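Local coordinates for hypothetical protein YfiH (Bacillus licheniformis, PDB 6DZD) that probably acts as a zinc-containing purine nucleoside phosphorylase, cleaving adenosine and inosine with phosphate and also deaminating adenosine, at residues Y138-S143 with D177-I182. Residues are numbered along the deposited sequence; the frame is centred on the assembly and turned at random.
Sequences YDPVRS and DIRAVI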
ATOM      1  N   TYR A 138       4.438   4.233  10.936  1.00 18.38           N
ATOM      2  CA  TYR A 138       5.515   5.107  11.362  1.00 18.57           C
ATOM      3  C   TYR A 138       5.575   5.136  12.877  1.00 19.33           C
ATOM      4  O   TYR A 138       4.570   5.430  13.533  1.00 19.95           O
ATOM      5  CB  TYR A 138       5.319   6.511  10.797  1.00 18.86           C
ATOM      6  CG  TYR A 138       6.350   7.488  11.271  1.00 19.67           C
ATOM      7  CD1 TYR A 138       7.679   7.102  11.474  1.00 20.53           C
ATOM      8  CD2 TYR A 138       6.004   8.806  11.515  1.00 20.71           C
ATOM      9  CE1 TYR A 138       8.619   8.014  11.908  1.00 22.42           C
ATOM     10  CE2 TYR A 138       6.941   9.719  11.951  1.00 22.58           C
ATOM     11  CZ  TYR A 138       8.235   9.322  12.141  1.00 23.43           C
ATOM     12  OH  TYR A 138       9.137  10.248  12.559  1.00 25.54           O
ATOM     13  N   ASP A 139       6.745   4.805  13.427  1.00 19.44           N
ATOM     14  CA  ASP A 139       7.022   4.956  14.853  1.00 20.78           C
ATOM     15  C   ASP A 139       8.044   6.069  15.047  1.00 22.58           C
ATOM     16  O   ASP A 139       9.243   5.860  14.816  1.00 23.36           O
ATOM     17  CB  ASP A 139       7.535   3.642  15.447  1.00 20.80           C
ATOM     18  CG  ASP A 139       7.737   3.710  16.957  1.00 22.21           C
ATOM     19  OD1 ASP A 139       7.830   4.817  17.522  1.00 23.50           O
ATOM     20  OD2 ASP A 139       7.818   2.635  17.584  1.00 22.17           O
ATOM     21  N   PRO A 140       7.641   7.252  15.496  1.00 23.55           N
ATOM     22  CA  PRO A 140       8.619   8.336  15.648  1.00 25.54           C
ATOM     23  C   PRO A 140       9.564   8.128  16.801  1.00 27.27           C
ATOM     24  O   PRO A 140      10.620   8.762  16.823  1.00 29.06           O
ATOM     25  CB  PRO A 140       7.748   9.576  15.850  1.00 26.13           C
ATOM     26  CG  PRO A 140       6.425   9.067  16.311  1.00 24.92           C
ATOM     27  CD  PRO A 140       6.285   7.634  15.919  1.00 23.15           C
ATOM     28  N   VAL A 141       9.218   7.273  17.764  1.00 26.98           N
ATOM     29  CA  VAL A 141      10.114   6.973  18.879  1.00 28.68           C
ATOM     30  C   VAL A 141      11.256   6.072  18.417  1.00 28.77           C
ATOM     31  O   VAL A 141      12.433   6.368  18.656  1.00 30.70           O
ATOM     32  CB  VAL A 141       9.331   6.344  20.042  1.00 28.43           C
ATOM     33  CG1 VAL A 141      10.263   6.026  21.169  1.00 30.28           C
ATOM     34  CG2 VAL A 141       8.254   7.279  20.501  1.00 28.68           C
ATOM     35  N   ARG A 142      10.921   4.933  17.791  1.00 26.91           N
ATOM     36  CA  ARG A 142      11.914   3.973  17.303  1.00 26.97           C
ATOM     37  C   ARG A 142      12.472   4.341  15.929  1.00 26.78           C
ATOM     38  O   ARG A 142      13.467   3.734  15.500  1.00 27.33           O
ATOM     39  CB  ARG A 142      11.314   2.557  17.229  1.00 25.31           C
ATOM     40  CG  ARG A 142      10.856   1.936  18.556  1.00 25.58           C
ATOM     41  CD  ARG A 142      12.007   1.439  19.405  1.00 27.41           C
ATOM     42  NE  ARG A 142      12.603   2.524  20.177  1.00 29.50           N
ATOM     43  CZ  ARG A 142      13.884   2.869  20.101  1.00 31.36           C
ATOM     44  NH1 ARG A 142      14.685   2.194  19.287  1.00 31.32           N
ATOM     45  NH2 ARG A 142      14.367   3.888  20.823  1.00 33.47           N
ATOM     46  N   SER A 143      11.858   5.320  15.251  1.00 26.18           N
ATOM     47  CA  SER A 143      12.237   5.758  13.904  1.00 25.95           C
ATOM     48  C   SER A 143      12.157   4.602  12.911  1.00 24.30           C
ATOM     49  O   SER A 143      13.129   4.259  12.223  1.00 24.85           O
ATOM     50  CB  SER A 143      13.619   6.405  13.893  1.00 28.29           C
ATOM     51  OG  SER A 143      13.481   7.725  14.369  1.00 29.63           O
ATOM     52  N   ASP A 177       2.884   4.345  20.336  1.00 22.61           N
ATOM     53  CA  ASP A 177       3.715   5.262  19.567  1.00 22.89           C
ATOM     54  C   ASP A 177       3.525   5.123  18.065  1.00 21.34           C
ATOM     55  O   ASP A 177       4.012   5.982  17.322  1.00 21.56           O
ATOM     56  CB  ASP A 177       5.199   5.046  19.876  1.00 23.86           C
ATOM     57  CG  ASP A 177       5.577   5.485  21.272  1.00 25.80           C
ATOM     58  OD1 ASP A 177       5.120   6.560  21.694  1.00 26.82           O
ATOM     59  OD2 ASP A 177       6.350   4.778  21.942  1.00 26.49           O
ATOM     60  N   ILE A 178       2.871   4.064  17.596  1.00 20.87           N
ATOM     61  CA  ILE A 178       2.835   3.784  16.164  1.00 20.14           C
ATOM     62  C   ILE A 178       1.738   4.615  15.508  1.00 20.40           C
ATOM     63  O   ILE A 178       0.614   4.712  16.015  1.00 21.29           O
ATOM     64  CB  ILE A 178       2.632   2.282  15.903  1.00 20.07           C
ATOM     65  CG1 ILE A 178       3.797   1.463  16.474  1.00 20.06           C
ATOM     66  CG2 ILE A 178       2.474   2.003  14.417  1.00 19.23           C
ATOM     67  CD1 ILE A 178       3.507  -0.023  16.551  1.00 20.42           C
ATOM     68  N   ARG A 179       2.074   5.230  14.380  1.00 20.64           N
ATOM     69  CA  ARG A 179       1.122   5.907  13.525  1.00 20.99           C
ATOM     70  C   ARG A 179       0.916   5.074  12.270  1.00 20.39           C
ATOM     71  O   ARG A 179       1.815   4.345  11.842  1.00 19.40           O
ATOM     72  CB  ARG A 179       1.613   7.309  13.166  1.00 20.97           C
ATOM     73  CG  ARG A 179       1.250   8.364  14.191  1.00 21.87           C
ATOM     74  CD  ARG A 179       2.323   8.524  15.280  1.00 21.81           C
ATOM     75  NE  ARG A 179       1.982   9.603  16.214  1.00 22.88           N
ATOM     76  CZ  ARG A 179       2.190   9.570  17.530  1.00 24.07           C
ATOM     77  NH1 ARG A 179       1.837  10.611  18.282  1.00 25.71           N
ATOM     78  NH2 ARG A 179       2.743   8.500  18.098  1.00 23.78           N
ATOM     79  N   ALA A 180      -0.285   5.174  11.698  1.00 19.15           N
ATOM     80  CA  ALA A 180      -0.648   4.405  10.520  1.00 18.77           C
ATOM     81  C   ALA A 180      -1.510   5.237   9.584  1.00 19.49           C
ATOM     82  O   ALA A 180      -2.321   6.055  10.028  1.00 20.57           O
ATOM     83  CB  ALA A 180      -1.390   3.128  10.913  1.00 19.28           C
ATOM     84  N   VAL A 181      -1.324   5.031   8.289  1.00 18.32           N
ATOM     85  CA  VAL A 181      -2.162   5.646   7.276  1.00 18.71           C
ATOM     86  C   VAL A 181      -2.631   4.560   6.311  1.00 18.20           C
ATOM     87  O   VAL A 181      -1.855   3.674   5.931  1.00 16.98           O
ATOM     88  CB  VAL A 181      -1.419   6.777   6.530  1.00 18.74           C
ATOM     89  CG1 VAL A 181      -2.104   7.095   5.172  1.00 18.87           C
ATOM     90  CG2 VAL A 181      -1.307   8.037   7.411  1.00 19.72           C
ATOM     91  N   ILE A 182      -3.920   4.606   5.957  1.00 18.38           N
ATOM     92  CA  ILE A 182      -4.519   3.735   4.945  1.00 18.23           C
ATOM     93  C   ILE A 182      -4.805   4.588   3.709  1.00 18.25           C
ATOM     94  O   ILE A 182      -5.530   5.589   3.788  1.00 19.13           O
ATOM     95  CB  ILE A 182      -5.791   3.042   5.472  1.00 19.60           C
ATOM     96  CG1 ILE A 182      -5.438   2.105   6.627  1.00 19.69           C
ATOM     97  CG2 ILE A 182      -6.480   2.262   4.385  1.00 18.96           C
ATOM     98  CD1 ILE A 182      -6.633   1.443   7.296  1.00 21.37           C
TER
HETATM   99  O   HOH W   1       8.025   2.996  20.643  1.00 20.08           O
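Two backbone hydrogen bonds define Tyr138 and Arg179 as an antiparallel hydrogen-bonded pair, joining the end of strand 133-139 to the start of strand 179-182 within a mixed sheet. Arg179 N reaches Tyr138 O at 2.6 Å, nearly straight and in the carbonyl plane. The return bond, Tyr138 N to Arg179 O, is 2.8 Å and meets its acceptor from above the plane. Arg179 can be followed outward. Arg179 CB lies 3.5 Å from Tyr138 O. The chain then bends at chi2 (90°), and Arg179 CD comes up to Pro140 CD. Arg179 NH2 turns back to donate to Asp177 O at 2.9 Å, with Pro140 CG over one guanidinium face. Beyond the pair the strand gives way to a turn organised by Asp139. Asp139 CG is anti to its backbone N (chi1 -176°). Asp139 OD1 thereby accepts from Val141 N at 2.8 Å, an Asx turn, and from Arg142 N, both from above the carboxylate plane, while Asp139 OD2 is hydrogen-bonded to Ser173 OG. A serine at Asp139 would probably weaken this turn, having no carboxylate to accept both amides and reach Ser173. Val141 CG2 packs against Asp177 CG, and a water donates to OD2 of both Asp139 and Asp177. With Asp139 OD1 and Asp177 OD2 only 4.7 Å apart, this water and the amide donors probably ease the repulsion expected if both carboxylates are ionised.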